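Local atomic coordinates of crystal protein (Bacillus thuringiensis serovar dakota, PDB entry 2ZTB), a protein that is a cytotoxin that recognizes cancer cells and probably kills them by forming pores in their membranes. Residues K158-R169 and Q239-L248; V81-T89 and T99-T107. All coordinates share one frame; numbering follows the deposited sequence.

Interaction 1 (K158-R169 and Q239-L248)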
loop_
_atom_site.group_PDB
_atom_site.type_symbol
_atom_site.label_atom_id
_atom_site.label_comp_id
_atom_site.label_asym_id
_atom_site.label_seq_id
_atom_site.Cartn_x
_atom_site.Cartn_y
_atom_site.Cartn_z
ATOM N N LYS A 158 -32.181 15.602 4.541
ATOM C CA LYS A 158 -33.307 15.563 3.627
ATOM C C LYS A 158 -34.557 16.073 4.315
ATOM O O LYS A 158 -34.886 15.641 5.421
ATOM C CB LYS A 158 -33.506 14.156 3.044
ATOM C CG LYS A 158 -32.371 13.720 2.104
ATOM C CD LYS A 158 -32.716 12.549 1.195
ATOM C CE LYS A 158 -33.754 12.928 0.144
ATOM N NZ LYS A 158 -34.306 11.714 -0.536
ATOM N N SER A 159 -35.230 17.030 3.681
ATOM C CA SER A 159 -36.549 17.449 4.143
ATOM C C SER A 159 -37.576 16.476 3.582
ATOM O O SER A 159 -37.394 15.935 2.487
ATOM C CB SER A 159 -36.881 18.882 3.718
ATOM O OG SER A 159 -36.922 19.008 2.311
ATOM N N VAL A 160 -38.625 16.221 4.350
ATOM C CA VAL A 160 -39.692 15.317 3.937
ATOM C C VAL A 160 -41.014 15.739 4.597
ATOM O O VAL A 160 -41.048 16.121 5.766
ATOM C CB VAL A 160 -39.314 13.809 4.181
ATOM C CG1 VAL A 160 -39.045 13.523 5.650
ATOM C CG2 VAL A 160 -40.367 12.856 3.623
ATOM N N THR A 161 -42.088 15.717 3.810
ATOM C CA THR A 161 -43.414 16.076 4.286
ATOM C C THR A 161 -44.210 14.805 4.561
ATOM O O THR A 161 -44.363 13.955 3.683
ATOM C CB THR A 161 -44.116 17.007 3.279
ATOM O OG1 THR A 161 -43.349 18.213 3.162
ATOM C CG2 THR A 161 -45.544 17.357 3.720
ATOM N N VAL A 162 -44.689 14.669 5.794
ATOM C CA VAL A 162 -45.388 13.448 6.202
ATOM C C VAL A 162 -46.685 13.702 6.976
ATOM O O VAL A 162 -46.774 14.621 7.805
ATOM C CB VAL A 162 -44.414 12.361 6.871
ATOM C CG1 VAL A 162 -43.050 12.944 7.224
ATOM C CG2 VAL A 162 -45.051 11.634 8.059
ATOM N N THR A 163 -47.702 12.908 6.658
ATOM C CA THR A 163 -48.969 12.924 7.391
ATOM C C THR A 163 -48.974 11.752 8.360
ATOM O O THR A 163 -48.725 10.606 7.968
ATOM C CB THR A 163 -50.184 12.806 6.444
ATOM O OG1 THR A 163 -50.118 13.829 5.443
ATOM C CG2 THR A 163 -51.511 12.940 7.222
ATOM N N VAL A 164 -49.228 12.040 9.630
ATOM C CA VAL A 164 -49.375 10.968 10.611
ATOM C C VAL A 164 -50.824 10.942 11.116
ATOM O O VAL A 164 -51.317 11.940 11.663
ATOM C CB VAL A 164 -48.257 10.968 11.732
ATOM C CG1 VAL A 164 -48.089 12.335 12.371
ATOM C CG2 VAL A 164 -48.516 9.882 12.782
ATOM N N PRO A 165 -51.530 9.820 10.852
ATOM C CA PRO A 165 -52.930 9.640 11.243
ATOM C C PRO A 165 -53.174 9.783 12.749
ATOM O O PRO A 165 -52.220 9.839 13.541
ATOM C CB PRO A 165 -53.268 8.218 10.764
ATOM C CG PRO A 165 -51.995 7.585 10.390
ATOM C CD PRO A 165 -51.009 8.663 10.100
ATOM N N ALA A 166 -54.459 9.819 13.108
ATOM C CA ALA A 166 -54.949 10.165 14.445
ATOM C C ALA A 166 -54.111 9.654 15.621
ATOM O O ALA A 166 -53.413 10.432 16.268
ATOM C CB ALA A 166 -56.423 9.752 14.595
ATOM N N GLN A 167 -54.174 8.356 15.895
ATOM C CA GLN A 167 -53.558 7.812 17.111
ATOM C C GLN A 167 -52.453 6.857 16.755
ATOM O O GLN A 167 -52.582 5.643 16.933
ATOM C CB GLN A 167 -54.599 7.121 18.011
ATOM C CG GLN A 167 -55.514 8.074 18.776
ATOM C CD GLN A 167 -54.774 8.962 19.777
ATOM O OE1 GLN A 167 -55.128 10.128 19.951
ATOM N NE2 GLN A 167 -53.755 8.412 20.442
ATOM N N SER A 168 -51.357 7.419 16.258
ATOM C CA SER A 168 -50.299 6.619 15.658
ATOM C C SER A 168 -48.939 7.300 15.659
ATOM O O SER A 168 -48.809 8.502 15.917
ATOM C CB SER A 168 -50.687 6.245 14.223
ATOM O OG SER A 168 -51.274 7.352 13.563
ATOM N N ARG A 169 -47.926 6.489 15.385
ATOM C CA ARG A 169 -46.580 6.961 15.130
ATOM C C ARG A 169 -46.201 6.577 13.706
ATOM O O ARG A 169 -46.788 5.662 13.119
ATOM C CB ARG A 169 -45.593 6.357 16.134
ATOM C CG ARG A 169 -45.679 4.846 16.247
ATOM C CD ARG A 169 -45.107 4.346 17.562
ATOM N NE ARG A 169 -45.326 2.907 17.734
ATOM C CZ ARG A 169 -44.661 1.956 17.070
ATOM N NH1 ARG A 169 -43.735 2.277 16.163
ATOM N NH2 ARG A 169 -44.935 0.676 17.307
ATOM N N GLN A 239 -31.676 7.500 0.172
ATOM C CA GLN A 239 -33.131 7.445 0.005
ATOM C C GLN A 239 -33.804 7.830 1.299
ATOM O O GLN A 239 -33.277 7.601 2.382
ATOM C CB GLN A 239 -33.609 6.046 -0.403
ATOM C CG GLN A 239 -33.147 5.549 -1.763
ATOM C CD GLN A 239 -33.882 6.199 -2.920
ATOM O OE1 GLN A 239 -34.818 6.982 -2.730
ATOM N NE2 GLN A 239 -33.468 5.872 -4.131
ATOM N N THR A 240 -34.974 8.439 1.161
ATOM C CA THR A 240 -35.886 8.664 2.262
ATOM C C THR A 240 -36.907 7.541 2.203
ATOM O O THR A 240 -37.462 7.245 1.136
ATOM C CB THR A 240 -36.582 10.039 2.129
ATOM O OG1 THR A 240 -35.575 11.047 2.058
ATOM C CG2 THR A 240 -37.469 10.335 3.320
ATOM N N ILE A 241 -37.102 6.888 3.347
ATOM C CA ILE A 241 -38.120 5.848 3.492
ATOM C C ILE A 241 -39.088 6.283 4.575
ATOM O O ILE A 241 -38.713 6.415 5.741
ATOM C CB ILE A 241 -37.528 4.456 3.871
ATOM C CG1 ILE A 241 -36.279 4.115 3.041
ATOM C CG2 ILE A 241 -38.602 3.365 3.772
ATOM C CD1 ILE A 241 -36.530 3.814 1.568
ATOM N N VAL A 242 -40.330 6.535 4.168
ATOM C CA VAL A 242 -41.400 6.784 5.110
ATOM C C VAL A 242 -42.210 5.493 5.227
ATOM O O VAL A 242 -42.841 5.054 4.258
ATOM C CB VAL A 242 -42.322 7.970 4.679
ATOM C CG1 VAL A 242 -43.311 8.296 5.782
ATOM C CG2 VAL A 242 -41.490 9.222 4.293
ATOM N N GLN A 243 -42.177 4.885 6.412
ATOM C CA GLN A 243 -42.898 3.632 6.661
ATOM C C GLN A 243 -44.377 3.845 7.019
ATOM O O GLN A 243 -44.751 4.936 7.463
ATOM C CB GLN A 243 -42.166 2.787 7.703
ATOM C CG GLN A 243 -41.015 2.009 7.100
ATOM C CD GLN A 243 -39.935 1.701 8.098
ATOM O OE1 GLN A 243 -38.821 1.303 7.724
ATOM N NE2 GLN A 243 -40.242 1.892 9.382
ATOM N N PRO A 244 -45.226 2.820 6.796
ATOM C CA PRO A 244 -46.650 2.990 7.097
ATOM C C PRO A 244 -46.871 3.370 8.555
ATOM O O PRO A 244 -46.158 2.880 9.433
ATOM C CB PRO A 244 -47.247 1.604 6.814
ATOM C CG PRO A 244 -46.293 0.947 5.899
ATOM C CD PRO A 244 -44.936 1.477 6.260
ATOM N N ALA A 245 -47.825 4.261 8.795
ATOM C CA ALA A 245 -48.239 4.606 10.153
ATOM C C ALA A 245 -48.678 3.358 10.906
ATOM O O ALA A 245 -49.438 2.537 10.386
ATOM C CB ALA A 245 -49.359 5.611 10.126
ATOM N N ARG A 246 -48.160 3.217 12.122
ATOM C CA ARG A 246 -48.539 2.128 13.007
ATOM C C ARG A 246 -49.289 2.657 14.232
ATOM O O ARG A 246 -48.956 3.720 14.763
ATOM C CB ARG A 246 -47.311 1.293 13.394
ATOM C CG ARG A 246 -46.901 0.244 12.334
ATOM C CD ARG A 246 -48.139 -0.420 11.668
ATOM N NE ARG A 246 -49.028 -1.099 12.625
ATOM C CZ ARG A 246 -50.344 -1.265 12.468
ATOM N NH1 ARG A 246 -50.970 -0.797 11.393
ATOM N NH2 ARG A 246 -51.046 -1.895 13.400
ATOM N N SER A 247 -50.324 1.931 14.655
ATOM C CA SER A 247 -51.129 2.334 15.809
ATOM C C SER A 247 -50.298 2.309 17.097
ATOM O O SER A 247 -49.454 1.424 17.290
ATOM C CB SER A 247 -52.369 1.449 15.946
ATOM O OG SER A 247 -53.321 2.037 16.820
ATOM N N LEU A 248 -50.553 3.290 17.964
ATOM C CA LEU A 248 -49.758 3.522 19.179
ATOM C C LEU A 248 -49.668 2.314 20.116
ATOM O O LEU A 248 -48.597 1.711 20.254
ATOM C CB LEU A 248 -50.283 4.750 19.939
ATOM C CG LEU A 248 -49.837 6.111 19.388
ATOM C CD1 LEU A 248 -50.590 7.257 20.046
ATOM C CD2 LEU A 248 -48.331 6.304 19.537
HETATM O O HOH W 1 -36.571 13.461 1.496
#

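Interaction 2 (V81-T89 and T99-T107). With EDO (1,2-ethanediol), chain G.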
loop_
_atom_site.group_PDB
_atom_site.type_symbol
_atom_site.label_atom_id
_atom_site.label_comp_id
_atom_site.label_asym_id
_atom_site.label_seq_id
_atom_site.Cartn_x
_atom_site.Cartn_y
_atom_site.Cartn_z
ATOM N N VAL A 81 -28.459 0.408 4.412
ATOM C CA VAL A 81 -27.836 0.847 5.647
ATOM C C VAL A 81 -28.651 2.050 6.106
ATOM O O VAL A 81 -28.865 2.973 5.332
ATOM C CB VAL A 81 -26.355 1.220 5.416
ATOM C CG1 VAL A 81 -25.820 2.122 6.512
ATOM C CG2 VAL A 81 -25.519 -0.020 5.341
ATOM N N ILE A 82 -29.134 2.010 7.348
ATOM C CA ILE A 82 -29.850 3.129 7.944
ATOM C C ILE A 82 -28.843 4.126 8.490
ATOM O O ILE A 82 -28.056 3.804 9.394
ATOM C CB ILE A 82 -30.792 2.690 9.098
ATOM C CG1 ILE A 82 -31.569 1.404 8.768
ATOM C CG2 ILE A 82 -31.734 3.818 9.495
ATOM C CD1 ILE A 82 -32.450 1.463 7.563
ATOM N N LEU A 83 -28.866 5.334 7.933
ATOM C CA LEU A 83 -27.987 6.409 8.388
ATOM C C LEU A 83 -28.664 7.305 9.412
ATOM O O LEU A 83 -27.999 7.950 10.218
ATOM C CB LEU A 83 -27.485 7.258 7.214
ATOM C CG LEU A 83 -26.574 6.635 6.150
ATOM C CD1 LEU A 83 -25.952 7.756 5.306
ATOM C CD2 LEU A 83 -25.484 5.744 6.762
ATOM N N ALA A 84 -29.988 7.353 9.370
ATOM C CA ALA A 84 -30.756 8.160 10.306
ATOM C C ALA A 84 -32.135 7.570 10.410
ATOM O O ALA A 84 -32.622 6.960 9.462
ATOM C CB ALA A 84 -30.834 9.608 9.843
ATOM N N GLN A 85 -32.751 7.739 11.571
ATOM C CA GLN A 85 -34.099 7.278 11.797
ATOM C C GLN A 85 -34.803 8.149 12.832
ATOM O O GLN A 85 -34.277 8.398 13.911
ATOM C CB GLN A 85 -34.099 5.815 12.236
ATOM C CG GLN A 85 -35.477 5.194 12.223
ATOM C CD GLN A 85 -35.494 3.780 12.731
ATOM O OE1 GLN A 85 -36.102 3.497 13.755
ATOM N NE2 GLN A 85 -34.852 2.879 12.014
ATOM N N ASP A 86 -36.006 8.599 12.480
ATOM C CA ASP A 86 -36.802 9.478 13.319
ATOM C C ASP A 86 -38.250 9.015 13.311
ATOM O O ASP A 86 -38.771 8.566 12.290
ATOM C CB ASP A 86 -36.693 10.934 12.841
ATOM C CG ASP A 86 -35.328 11.553 13.149
ATOM O OD1 ASP A 86 -35.035 11.821 14.339
ATOM O OD2 ASP A 86 -34.532 11.759 12.208
ATOM N N THR A 87 -38.894 9.115 14.465
ATOM C CA THR A 87 -40.280 8.716 14.597
ATOM C C THR A 87 -41.107 9.923 14.987
ATOM O O THR A 87 -40.737 10.651 15.907
ATOM C CB THR A 87 -40.424 7.577 15.620
ATOM O OG1 THR A 87 -39.657 6.450 15.167
ATOM C CG2 THR A 87 -41.884 7.163 15.788
ATOM N N LEU A 88 -42.198 10.150 14.253
ATOM C CA LEU A 88 -43.177 11.179 14.588
ATOM C C LEU A 88 -44.366 10.554 15.316
ATOM O O LEU A 88 -44.989 9.617 14.813
ATOM C CB LEU A 88 -43.657 11.913 13.325
ATOM C CG LEU A 88 -42.660 12.768 12.528
ATOM C CD1 LEU A 88 -43.260 13.233 11.201
ATOM C CD2 LEU A 88 -42.172 13.967 13.350
ATOM N N THR A 89 -44.682 11.073 16.498
ATOM C CA THR A 89 -45.813 10.563 17.274
ATOM C C THR A 89 -46.974 11.558 17.259
ATOM O O THR A 89 -46.784 12.749 17.523
ATOM C CB THR A 89 -45.400 10.189 18.718
ATOM O OG1 THR A 89 -44.330 9.234 18.672
ATOM C CG2 THR A 89 -46.568 9.576 19.486
ATOM N N THR A 99 -43.472 19.024 7.832
ATOM C CA THR A 99 -42.226 18.905 7.106
ATOM C C THR A 99 -41.069 18.843 8.104
ATOM O O THR A 99 -40.861 19.759 8.902
ATOM C CB THR A 99 -42.040 20.050 6.083
ATOM O OG1 THR A 99 -43.203 20.132 5.248
ATOM C CG2 THR A 99 -40.824 19.800 5.204
ATOM N N ILE A 100 -40.344 17.732 8.073
ATOM C CA ILE A 100 -39.195 17.547 8.944
ATOM C C ILE A 100 -37.920 17.402 8.122
ATOM O O ILE A 100 -37.975 17.171 6.913
ATOM C CB ILE A 100 -39.371 16.341 9.916
ATOM C CG1 ILE A 100 -39.444 15.012 9.146
ATOM C CG2 ILE A 100 -40.595 16.559 10.855
ATOM C CD1 ILE A 100 -38.882 13.817 9.908
ATOM N N THR A 101 -36.786 17.581 8.792
ATOM C CA THR A 101 -35.483 17.332 8.230
ATOM C C THR A 101 -34.836 16.163 8.977
ATOM O O THR A 101 -34.755 16.168 10.196
ATOM C CB THR A 101 -34.588 18.595 8.298
ATOM O OG1 THR A 101 -35.183 19.645 7.520
ATOM C CG2 THR A 101 -33.195 18.301 7.757
ATOM N N ILE A 102 -34.413 15.154 8.226
ATOM C CA ILE A 102 -33.707 14.005 8.768
ATOM C C ILE A 102 -32.228 14.090 8.306
ATOM O O ILE A 102 -31.953 14.374 7.145
ATOM C CB ILE A 102 -34.438 12.642 8.406
ATOM C CG1 ILE A 102 -33.734 11.443 9.053
ATOM C CG2 ILE A 102 -34.507 12.389 6.883
ATOM C CD1 ILE A 102 -34.650 10.208 9.272
ATOM N N THR A 103 -31.297 13.881 9.238
ATOM C CA THR A 103 -29.875 14.100 9.017
ATOM C C THR A 103 -29.073 12.890 9.457
ATOM O O THR A 103 -29.314 12.334 10.525
ATOM C CB THR A 103 -29.358 15.367 9.763
ATOM O OG1 THR A 103 -30.185 16.488 9.446
ATOM C CG2 THR A 103 -27.923 15.711 9.349
ATOM N N GLY A 104 -28.129 12.478 8.606
ATOM C CA GLY A 104 -27.166 11.433 8.927
ATOM C C GLY A 104 -25.764 11.853 8.513
ATOM O O GLY A 104 -25.592 12.761 7.701
ATOM N N SER A 105 -24.752 11.213 9.099
ATOM C CA SER A 105 -23.397 11.326 8.572
ATOM C C SER A 105 -22.688 9.998 8.453
ATOM O O SER A 105 -22.934 9.059 9.210
ATOM C CB SER A 105 -22.536 12.338 9.325
ATOM O OG SER A 105 -22.492 12.051 10.695
ATOM N N PHE A 106 -21.814 9.942 7.460
ATOM C CA PHE A 106 -21.105 8.752 7.106
ATOM C C PHE A 106 -19.655 9.178 6.944
ATOM O O PHE A 106 -19.372 10.232 6.371
ATOM C CB PHE A 106 -21.667 8.223 5.789
ATOM C CG PHE A 106 -21.127 6.887 5.376
ATOM C CD1 PHE A 106 -21.808 5.732 5.691
ATOM C CD2 PHE A 106 -19.953 6.797 4.634
ATOM C CE1 PHE A 106 -21.330 4.516 5.285
ATOM C CE2 PHE A 106 -19.469 5.579 4.221
ATOM C CZ PHE A 106 -20.150 4.442 4.546
ATOM N N THR A 107 -18.744 8.378 7.484
ATOM C CA THR A 107 -17.333 8.659 7.357
ATOM C C THR A 107 -16.737 7.745 6.285
ATOM O O THR A 107 -16.666 6.515 6.463
ATOM C CB THR A 107 -16.616 8.551 8.720
ATOM O OG1 THR A 107 -17.211 9.489 9.615
ATOM C CG2 THR A 107 -15.135 8.864 8.593
HETATM C C1 EDO G . -31.834 14.120 13.110
HETATM O O1 EDO G . -32.160 13.224 12.036
HETATM C C2 EDO G . -31.086 13.351 14.195
HETATM O O2 EDO G . -30.396 14.243 15.084
HETATM O O HOH W 2 -25.678 8.484 10.628
#

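Interaction 1 (K158-R169 and Q239-L248)
R169, L248 and T240 carry most of this contact, at the end of an elongated β-sandwich-like part of the toxin. Strands 158-164 and 239-242 face each other from different layers, their axes 8.9 Å apart and 30° from parallel, with no backbone hydrogen bonds between them. Beyond P165 the chain crosses over, and R169 joins R246 in an antiparallel hydrogen-bonded pair. Each of these arginines gives its N-H to the other's carbonyl oxygen at 3.0 Å (R169 N to R246 O, R246 N to R169 O).

T240 suits the gap between layers because it is polar on one branch and apolar on the other. With chi1 at -57°, OG1 lies beside the backbone N and meets K158, whose chain bends at chi3 to bring NZ within 3.0 Å of OG1 in a hydrogen bond. A water bridges the same OG1 to S159 O. The methyl CG2 lies against V160 CG2 at 3.9 Å, while V160 and V242 reach toward each other tip to tip. Nearer the crossover, P165 CG packs on A245 CB, a close approach that the small methyl of A245 allows.

R169 holds CG between its backbone N and carbonyl carbon (chi1 51°), which sets CG 3.8 Å from R246 O. From there its aliphatic chain extends to NE on the same face as R246, whose end turns away, which probably eases the like charges. L248, the last modelled residue, spreads its apolar branches over the backbone of 167-169, and its CG is 3.7 Å from S168 N. Its own N-H closes the ladder with a hydrogen bond from L248 N to Q167 O at 3.3 Å.

Interaction 2 (V81-T89 and T99-T107)
A classic β bulge in strand 81-89, with L83 and A84 both facing L174, lies where this strand crosses strand 99-107 in the other layer of the sandwich-like body. The strand axes approach to 5.4 Å at 148°, with no direct hydrogen bond between the two segments, and small residues permit it: A84 and G104 have their CA atoms 5.0 Å apart. A84 CB touches both T103 O (3.2 Å) and I102 CG1 (3.5 Å), while G104, lacking a side chain, leaves room for the L83 carbonyl.

Larger apolar side chains meet on both sides of this close approach. L83 CD2 meets the edge of the F106 ring, 3.8 Å from CD1, and L88 CD2 touches I100 CG2.

With CG beside its backbone N (chi1 -72°), D86 runs alongside I102, and its OD2 lies 3.3 Å from I102 CG1. The same oxygen accepts a hydrogen bond from O1 of an ethanediol, probably from the crystallisation liquor. That O1 accepts the N-H of T103 (N to O1 3.0 Å), nearly straight at 170°, so the diol bridges the layers.

Alongside, strand 81-89 hydrogen-bonds to strand 168-199, while strand 99-107 pairs with 147-164, where F106 also touches I154.

How the interactions relate
The two interactions lie on the same side of the chain's centre, with their own centres 13 Å apart, and interaction 1 is the farther out. They come in series: interaction 2 closes before interaction 1 opens. Their strands are neighbours in one sheet: 96-116 pairs with 147-164, and 61-90 with 168-199. They meet directly as well, through a probable hydrogen bond from V160 N to I100 O and through L248 CD2 packing on T89 CG2. Together they describe one end of the elongated, largely β body: interaction 2 brings its layers close together, and interaction 1 spans them and ties the C-terminal strand to the crossover.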